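B-cell lymphoma 3 protein (Homo sapiens, PDB 1K1A) regulates transcription of NF-kappa-B target genes, inhibiting nuclear translocation of the p50 subunit in the cytoplasm and acting as a transcriptional activator in the nucleus. Local coordinates at residues 194-197 with 198-202; 225-228 with 229-233; 161-164 with 165-169. All coordinates share one frame; numbering follows the deposited sequence.

In the fold
All three contacts are local. Contacts 3 and 1 span the first turns of a helix, and contact 2 covers the short helix 226-232. None closes a long loop, and they follow in series along the chain without nesting or crossing. Contact 3 comes first, at the start of helix 163-171 in ANK 5. Contact 1 follows at the start of helix 196-204 in ANK 6. Contact 2 is last, in ANK 7, on the final modelled helix. Contact 1 lies in the middle of the row. L195, L198 and T201 touch contact 3, and L196, V199 and R200 touch contact 2. Contacts 2 and 3 do not meet: their nearest atoms are about 11 Å apart.

Contact 1: 194-197 with 198-202; sequences GLLP and LVRTL
R200 reaches back along the helix and crosses L196 at a slant. Its CB is 3.7 Å from L196 O. CG is placed beside its own backbone N (chi1 -76°), which turns the chain toward the start of the helix. CG stays near the same oxygen, at 3.6 Å from L196 O. The same L196 O accepts the R200 N-H. From CG to NE the chain is extended, and this carries the guanidinium out to the L196 side chain. There NH1 lies 3.7 Å from L196 CB. NH2 comes loosely to L196 CD1. The guanidinium is oblique to CB. Cut back to an alanine, this position would probably leave L196 CB and CD1 without the guanidinium that lies against them. Helix 196-204 belongs to ANK 6 and starts directly after the tight turn that joins it to helix 186-193, the helix-turn-helix of an ankyrin repeat. G194 ends the earlier helix in a Schellman motif, with positive phi. L195 is the N-cap residue and the centre of an inverse gamma turn. Its carbonyl oxygen takes the V199 N-H in the carbonyl plane, with V199 N to L195 O at 3.0 Å. L198 N adds a weak bond to the same oxygen. V199 CG2 also packs against it, 3.3 Å from L195 O. L195 and L198 lie side by side and point the same way, with CD2 of L195 4.1 Å from CD2 of L198. N161 touches both leucines. Two residues on, P197 O receives T201 N at 3.1 Å, the donor tilted 29° from the carbonyl plane. T201 OG1, set beside its own backbone N, gives P197 O a second, weak bond.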
loop_
_atom_site.group_PDB
_atom_site.type_symbol
_atom_site.label_atom_id
_atom_site.label_comp_id
_atom_site.label_asym_id
_atom_site.label_seq_id
_atom_site.Cartn_x
_atom_site.Cartn_y
_atom_site.Cartn_z
ATOM N N GLY A 194 -4.906 3.951 -25.622
ATOM C CA GLY A 194 -5.985 4.858 -25.960
ATOM C C GLY A 194 -6.914 5.175 -24.806
ATOM O O GLY A 194 -8.121 5.339 -24.999
ATOM N N LEU A 195 -6.361 5.243 -23.599
ATOM C CA LEU A 195 -7.134 5.611 -22.421
ATOM C C LEU A 195 -7.273 7.134 -22.393
ATOM O O LEU A 195 -6.557 7.815 -21.660
ATOM C CB LEU A 195 -6.432 5.116 -21.150
ATOM C CG LEU A 195 -6.640 3.658 -20.723
ATOM C CD1 LEU A 195 -6.917 2.752 -21.905
ATOM C CD2 LEU A 195 -5.450 3.153 -19.910
ATOM N N LEU A 196 -8.207 7.654 -23.193
ATOM C CA LEU A 196 -8.386 9.098 -23.371
ATOM C C LEU A 196 -8.429 9.970 -22.100
ATOM O O LEU A 196 -7.704 10.944 -22.019
ATOM C CB LEU A 196 -9.589 9.401 -24.275
ATOM C CG LEU A 196 -9.590 8.727 -25.658
ATOM C CD1 LEU A 196 -10.680 9.311 -26.524
ATOM C CD2 LEU A 196 -8.229 8.841 -26.353
ATOM N N PRO A 197 -9.297 9.657 -21.138
ATOM C CA PRO A 197 -9.384 10.464 -19.912
ATOM C C PRO A 197 -8.039 10.546 -19.194
ATOM O O PRO A 197 -7.690 11.601 -18.654
ATOM C CB PRO A 197 -10.403 9.703 -19.061
ATOM C CG PRO A 197 -11.220 8.936 -20.055
ATOM C CD PRO A 197 -10.263 8.544 -21.134
ATOM N N LEU A 198 -7.287 9.447 -19.208
ATOM C CA LEU A 198 -5.976 9.418 -18.570
ATOM C C LEU A 198 -4.950 10.225 -19.359
ATOM O O LEU A 198 -4.113 10.907 -18.777
ATOM C CB LEU A 198 -5.491 7.979 -18.367
ATOM C CG LEU A 198 -5.934 7.318 -17.050
ATOM C CD1 LEU A 198 -7.445 7.217 -16.971
ATOM C CD2 LEU A 198 -5.285 5.951 -16.856
ATOM N N VAL A 199 -5.000 10.129 -20.682
ATOM C CA VAL A 199 -4.082 10.893 -21.509
ATOM C C VAL A 199 -4.292 12.379 -21.230
ATOM O O VAL A 199 -3.332 13.124 -21.017
ATOM C CB VAL A 199 -4.265 10.593 -23.020
ATOM C CG1 VAL A 199 -3.301 11.431 -23.850
ATOM C CG2 VAL A 199 -4.044 9.109 -23.299
ATOM N N ARG A 200 -5.552 12.802 -21.195
ATOM C CA ARG A 200 -5.874 14.203 -20.941
ATOM C C ARG A 200 -5.338 14.662 -19.591
ATOM O O ARG A 200 -4.747 15.741 -19.488
ATOM C CB ARG A 200 -7.386 14.443 -20.987
ATOM C CG ARG A 200 -7.987 14.472 -22.396
ATOM C CD ARG A 200 -9.511 14.594 -22.421
ATOM N NE ARG A 200 -10.052 14.373 -23.760
ATOM C CZ ARG A 200 -10.871 13.384 -24.085
ATOM N NH1 ARG A 200 -11.273 12.508 -23.164
ATOM N NH2 ARG A 200 -11.291 13.264 -25.337
ATOM N N THR A 201 -5.564 13.850 -18.564
ATOM C CA THR A 201 -5.128 14.185 -17.208
ATOM C C THR A 201 -3.599 14.275 -17.089
ATOM O O THR A 201 -3.073 15.244 -16.549
ATOM C CB THR A 201 -5.706 13.181 -16.198
ATOM O OG1 THR A 201 -7.084 13.496 -15.951
ATOM C CG2 THR A 201 -5.063 13.356 -14.833
ATOM N N LEU A 202 -2.895 13.264 -17.589
ATOM C CA LEU A 202 -1.427 13.270 -17.554
ATOM C C LEU A 202 -0.808 14.465 -18.307
ATOM O O LEU A 202 0.124 15.089 -17.822
ATOM C CB LEU A 202 -0.861 11.953 -18.103
ATOM C CG LEU A 202 -1.209 10.671 -17.336
ATOM C CD1 LEU A 202 -0.866 9.426 -18.153
ATOM C CD2 LEU A 202 -0.508 10.635 -15.977
#

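Contact 2: 225-228 with 229-233; sequences SRRV and IDILR
V228 and L232 meet one turn apart, side by side and pointing the same way. CG1 of V228 lies 4.0 Å from CD1 of L232. L232 N also bonds back to V228 O, at 2.9 Å. I229 turns back to S225. Its CG1 is swung beside the backbone N (chi1 -43°) and comes to 3.1 Å from S225 O. The same oxygen accepts the I229 N-H, so the one isoleucine meets it with both backbone and side chain. D230 leans back in a similar way: its CG is 3.3 Å from R226 O, the acceptor of its own N-H. I231 runs CG1 and CD1 past R227 O, and CD1 lies 3.3 Å from that oxygen. These turns form helix 226-232 in ANK 7, with S225 at the N-cap position, and they stand at the C-terminal end of the modelled ankyrin stack. Further out, R227 and D230 do not pair: NH1 of R227 is 6.2 Å from OD2 of D230. The next shell is the preceding repeat. L196 touches R227 and V228, while V199 packs on I231. L232 touches L187 and S191 of helix 186-193 and V203 of helix 196-204. Beside I229 lie L220 and A223.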
loop_
_atom_site.group_PDB
_atom_site.type_symbol
_atom_site.label_atom_id
_atom_site.label_comp_id
_atom_site.label_asym_id
_atom_site.label_seq_id
_atom_site.Cartn_x
_atom_site.Cartn_y
_atom_site.Cartn_z
ATOM N N SER A 225 -4.553 6.117 -31.610
ATOM C CA SER A 225 -5.468 6.702 -32.590
ATOM C C SER A 225 -5.219 8.189 -32.787
ATOM O O SER A 225 -4.438 8.802 -32.067
ATOM C CB SER A 225 -6.914 6.499 -32.143
ATOM O OG SER A 225 -7.183 7.273 -30.985
ATOM N N ARG A 226 -5.914 8.771 -33.756
ATOM C CA ARG A 226 -5.769 10.188 -34.054
ATOM C C ARG A 226 -6.280 11.085 -32.915
ATOM O O ARG A 226 -5.820 12.211 -32.749
ATOM C CB ARG A 226 -6.550 10.539 -35.335
ATOM C CG ARG A 226 -5.837 10.102 -36.613
ATOM C CD ARG A 226 -5.473 8.618 -36.614
ATOM N NE ARG A 226 -4.203 8.340 -37.302
ATOM C CZ ARG A 226 -3.174 7.695 -36.737
ATOM N NH1 ARG A 226 -3.306 7.083 -35.556
ATOM N NH2 ARG A 226 -1.955 7.606 -37.291
ATOM N N ARG A 227 -7.235 10.579 -32.139
ATOM C CA ARG A 227 -7.767 11.328 -31.000
ATOM C C ARG A 227 -6.688 11.512 -29.936
ATOM O O ARG A 227 -6.610 12.552 -29.295
ATOM C CB ARG A 227 -8.950 10.576 -30.382
ATOM C CG ARG A 227 -9.749 11.424 -29.394
ATOM C CD ARG A 227 -10.796 12.306 -30.072
ATOM N NE ARG A 227 -12.117 12.226 -29.430
ATOM C CZ ARG A 227 -12.876 13.293 -29.150
ATOM N NH1 ARG A 227 -12.928 14.340 -29.981
ATOM N NH2 ARG A 227 -13.632 13.404 -28.048
ATOM N N VAL A 228 -5.861 10.491 -29.750
ATOM C CA VAL A 228 -4.761 10.564 -28.791
ATOM C C VAL A 228 -3.722 11.572 -29.256
ATOM O O VAL A 228 -3.268 12.419 -28.483
ATOM C CB VAL A 228 -4.093 9.193 -28.586
ATOM C CG1 VAL A 228 -2.796 9.336 -27.781
ATOM C CG2 VAL A 228 -5.044 8.246 -27.892
ATOM N N ILE A 229 -3.355 11.490 -30.532
ATOM C CA ILE A 229 -2.380 12.414 -31.096
ATOM C C ILE A 229 -2.839 13.850 -30.873
ATOM O O ILE A 229 -2.055 14.718 -30.481
ATOM C CB ILE A 229 -2.213 12.159 -32.598
ATOM C CG1 ILE A 229 -2.135 10.657 -32.885
ATOM C CG2 ILE A 229 -1.004 12.918 -33.136
ATOM C CD1 ILE A 229 -0.760 10.168 -33.240
ATOM N N ASP A 230 -4.125 14.082 -31.115
ATOM C CA ASP A 230 -4.720 15.407 -30.963
ATOM C C ASP A 230 -4.526 15.947 -29.555
ATOM O O ASP A 230 -4.219 17.122 -29.368
ATOM C CB ASP A 230 -6.226 15.340 -31.266
ATOM C CG ASP A 230 -6.548 15.455 -32.757
ATOM O OD1 ASP A 230 -5.604 15.681 -33.601
ATOM O OD2 ASP A 230 -7.760 15.329 -33.165
ATOM N N ILE A 231 -4.722 15.083 -28.566
ATOM C CA ILE A 231 -4.551 15.468 -27.169
ATOM C C ILE A 231 -3.078 15.757 -26.858
ATOM O O ILE A 231 -2.755 16.778 -26.251
ATOM C CB ILE A 231 -5.117 14.373 -26.238
ATOM C CG1 ILE A 231 -6.633 14.270 -26.423
ATOM C CG2 ILE A 231 -4.773 14.675 -24.788
ATOM C CD1 ILE A 231 -7.225 12.924 -26.046
ATOM N N LEU A 232 -2.191 14.870 -27.305
ATOM C CA LEU A 232 -0.751 15.025 -27.064
ATOM C C LEU A 232 -0.182 16.317 -27.632
ATOM O O LEU A 232 0.704 16.931 -27.034
ATOM C CB LEU A 232 0.020 13.837 -27.637
ATOM C CG LEU A 232 -0.183 12.511 -26.910
ATOM C CD1 LEU A 232 0.622 11.405 -27.581
ATOM C CD2 LEU A 232 0.208 12.653 -25.448
ATOM N N ARG A 233 -0.699 16.728 -28.785
ATOM C CA ARG A 233 -0.198 17.911 -29.472
ATOM C C ARG A 233 -0.891 19.200 -29.040
ATOM O O ARG A 233 -0.498 20.290 -29.452
ATOM C CB ARG A 233 -0.295 17.729 -30.989
ATOM C CG ARG A 233 0.779 16.818 -31.556
ATOM C CD ARG A 233 0.822 16.751 -33.075
ATOM N NE ARG A 233 2.025 16.068 -33.540
ATOM C CZ ARG A 233 2.081 15.288 -34.615
ATOM N NH1 ARG A 233 0.996 15.089 -35.355
ATOM N NH2 ARG A 233 3.227 14.707 -34.954
#

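Contact 3: 161-164 with 165-169; sequences NSLS and MVQLL
L163 and Q167 stand one helical turn apart, and their side chains slant across each other. The amide end of Q167 lies against the branch of the leucine. Its NE2 is 3.8 Å from L163 CG and as near to L163 CD1, with CD2 only a little farther. The torsions bring them together. L163 holds CG opposite its backbone N (chi1 -178°), which brings the branch round to the Q167 amide. Q167 sets CG beside its backbone N and then runs extended, so its amide comes back level with that branch. Nearer its base, Q167 CG is 3.3 Å from L163 O. That oxygen accepts the Q167 N-H, with N to O at 2.9 Å, the donor tilted 27° from the carbonyl plane. S162 and M165 meet differently. S162 OG is turned away from its own N and faces the start of the helix. It accepts a weak bond from M165 N at 3.3 Å. M165 CG rests beside the hydroxyl, 3.5 Å from S162 OG. Beyond CG the methionine chain bends, and E127, Q129, V132 and A157 touch it. S162 O takes the V166 N-H in a near-linear bond, and V166 CG2 lies 3.4 Å from the same oxygen. T201 of helix 196-204 touches both L163 and Q167. The OG bond from M165 N makes S162 an N-cap serine, and N161 just before it closes the previous helix. A Schellman end followed at once by a serine N-cap makes the tight turn between the two helices of an ankyrin repeat, here ANK 5.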
loop_
_atom_site.group_PDB
_atom_site.type_symbol
_atom_site.label_atom_id
_atom_site.label_comp_id
_atom_site.label_asym_id
_atom_site.label_seq_id
_atom_site.Cartn_x
_atom_site.Cartn_y
_atom_site.Cartn_z
ATOM N N ASN A 161 -6.047 1.422 -15.201
ATOM C CA ASN A 161 -7.073 2.315 -15.736
ATOM C C ASN A 161 -7.979 2.908 -14.649
ATOM O O ASN A 161 -9.202 2.828 -14.726
ATOM C CB ASN A 161 -7.907 1.616 -16.822
ATOM C CG ASN A 161 -8.840 2.573 -17.542
ATOM O OD1 ASN A 161 -8.511 3.741 -17.742
ATOM N ND2 ASN A 161 -10.026 2.086 -17.917
ATOM N N SER A 162 -7.360 3.494 -13.626
ATOM C CA SER A 162 -8.106 4.138 -12.554
ATOM C C SER A 162 -7.866 5.644 -12.545
ATOM O O SER A 162 -6.880 6.127 -11.975
ATOM C CB SER A 162 -7.726 3.563 -11.191
ATOM O OG SER A 162 -8.446 4.243 -10.165
ATOM N N LEU A 163 -8.773 6.377 -13.169
ATOM C CA LEU A 163 -8.675 7.827 -13.222
ATOM C C LEU A 163 -8.695 8.452 -11.818
ATOM O O LEU A 163 -8.039 9.454 -11.573
ATOM C CB LEU A 163 -9.805 8.405 -14.072
ATOM C CG LEU A 163 -9.787 9.920 -14.258
ATOM C CD1 LEU A 163 -8.470 10.380 -14.886
ATOM C CD2 LEU A 163 -10.973 10.360 -15.105
ATOM N N SER A 164 -9.463 7.868 -10.907
ATOM C CA SER A 164 -9.492 8.369 -9.536
ATOM C C SER A 164 -8.095 8.322 -8.897
ATOM O O SER A 164 -7.619 9.324 -8.356
ATOM C CB SER A 164 -10.505 7.583 -8.691
ATOM O OG SER A 164 -11.829 7.839 -9.140
ATOM N N MET A 165 -7.438 7.166 -8.959
ATOM C CA MET A 165 -6.103 7.026 -8.352
ATOM C C MET A 165 -5.071 7.925 -9.032
ATOM O O MET A 165 -4.198 8.490 -8.373
ATOM C CB MET A 165 -5.625 5.571 -8.379
ATOM C CG MET A 165 -6.308 4.654 -7.386
ATOM S SD MET A 165 -6.122 5.191 -5.647
ATOM C CE MET A 165 -7.677 5.899 -5.361
ATOM N N VAL A 166 -5.167 8.036 -10.352
ATOM C CA VAL A 166 -4.277 8.901 -11.105
ATOM C C VAL A 166 -4.450 10.338 -10.646
ATOM O O VAL A 166 -3.476 11.018 -10.354
ATOM C CB VAL A 166 -4.505 8.777 -12.638
ATOM C CG1 VAL A 166 -3.809 9.911 -13.378
ATOM C CG2 VAL A 166 -3.996 7.402 -13.146
ATOM N N GLN A 167 -5.695 10.786 -10.533
ATOM C CA GLN A 167 -5.957 12.142 -10.064
ATOM C C GLN A 167 -5.486 12.359 -8.618
ATOM O O GLN A 167 -4.889 13.383 -8.297
ATOM C CB GLN A 167 -7.441 12.497 -10.236
ATOM C CG GLN A 167 -7.838 12.705 -11.714
ATOM C CD GLN A 167 -9.307 13.076 -11.916
ATOM O OE1 GLN A 167 -10.131 12.917 -11.013
ATOM N NE2 GLN A 167 -9.638 13.553 -13.121
ATOM N N LEU A 168 -5.725 11.372 -7.764
ATOM C CA LEU A 168 -5.346 11.462 -6.355
ATOM C C LEU A 168 -3.831 11.545 -6.177
ATOM O O LEU A 168 -3.336 12.359 -5.402
ATOM C CB LEU A 168 -5.928 10.276 -5.567
ATOM C CG LEU A 168 -5.745 10.304 -4.045
ATOM C CD1 LEU A 168 -6.233 11.639 -3.456
ATOM C CD2 LEU A 168 -6.460 9.126 -3.386
ATOM N N LEU A 169 -3.093 10.711 -6.905
ATOM C CA LEU A 169 -1.633 10.709 -6.791
ATOM C C LEU A 169 -0.981 11.985 -7.324
ATOM O O LEU A 169 -0.044 12.515 -6.718
ATOM C CB LEU A 169 -1.034 9.468 -7.464
ATOM C CG LEU A 169 -1.306 8.130 -6.764
ATOM C CD1 LEU A 169 -1.099 6.963 -7.710
ATOM C CD2 LEU A 169 -0.426 7.965 -5.527
#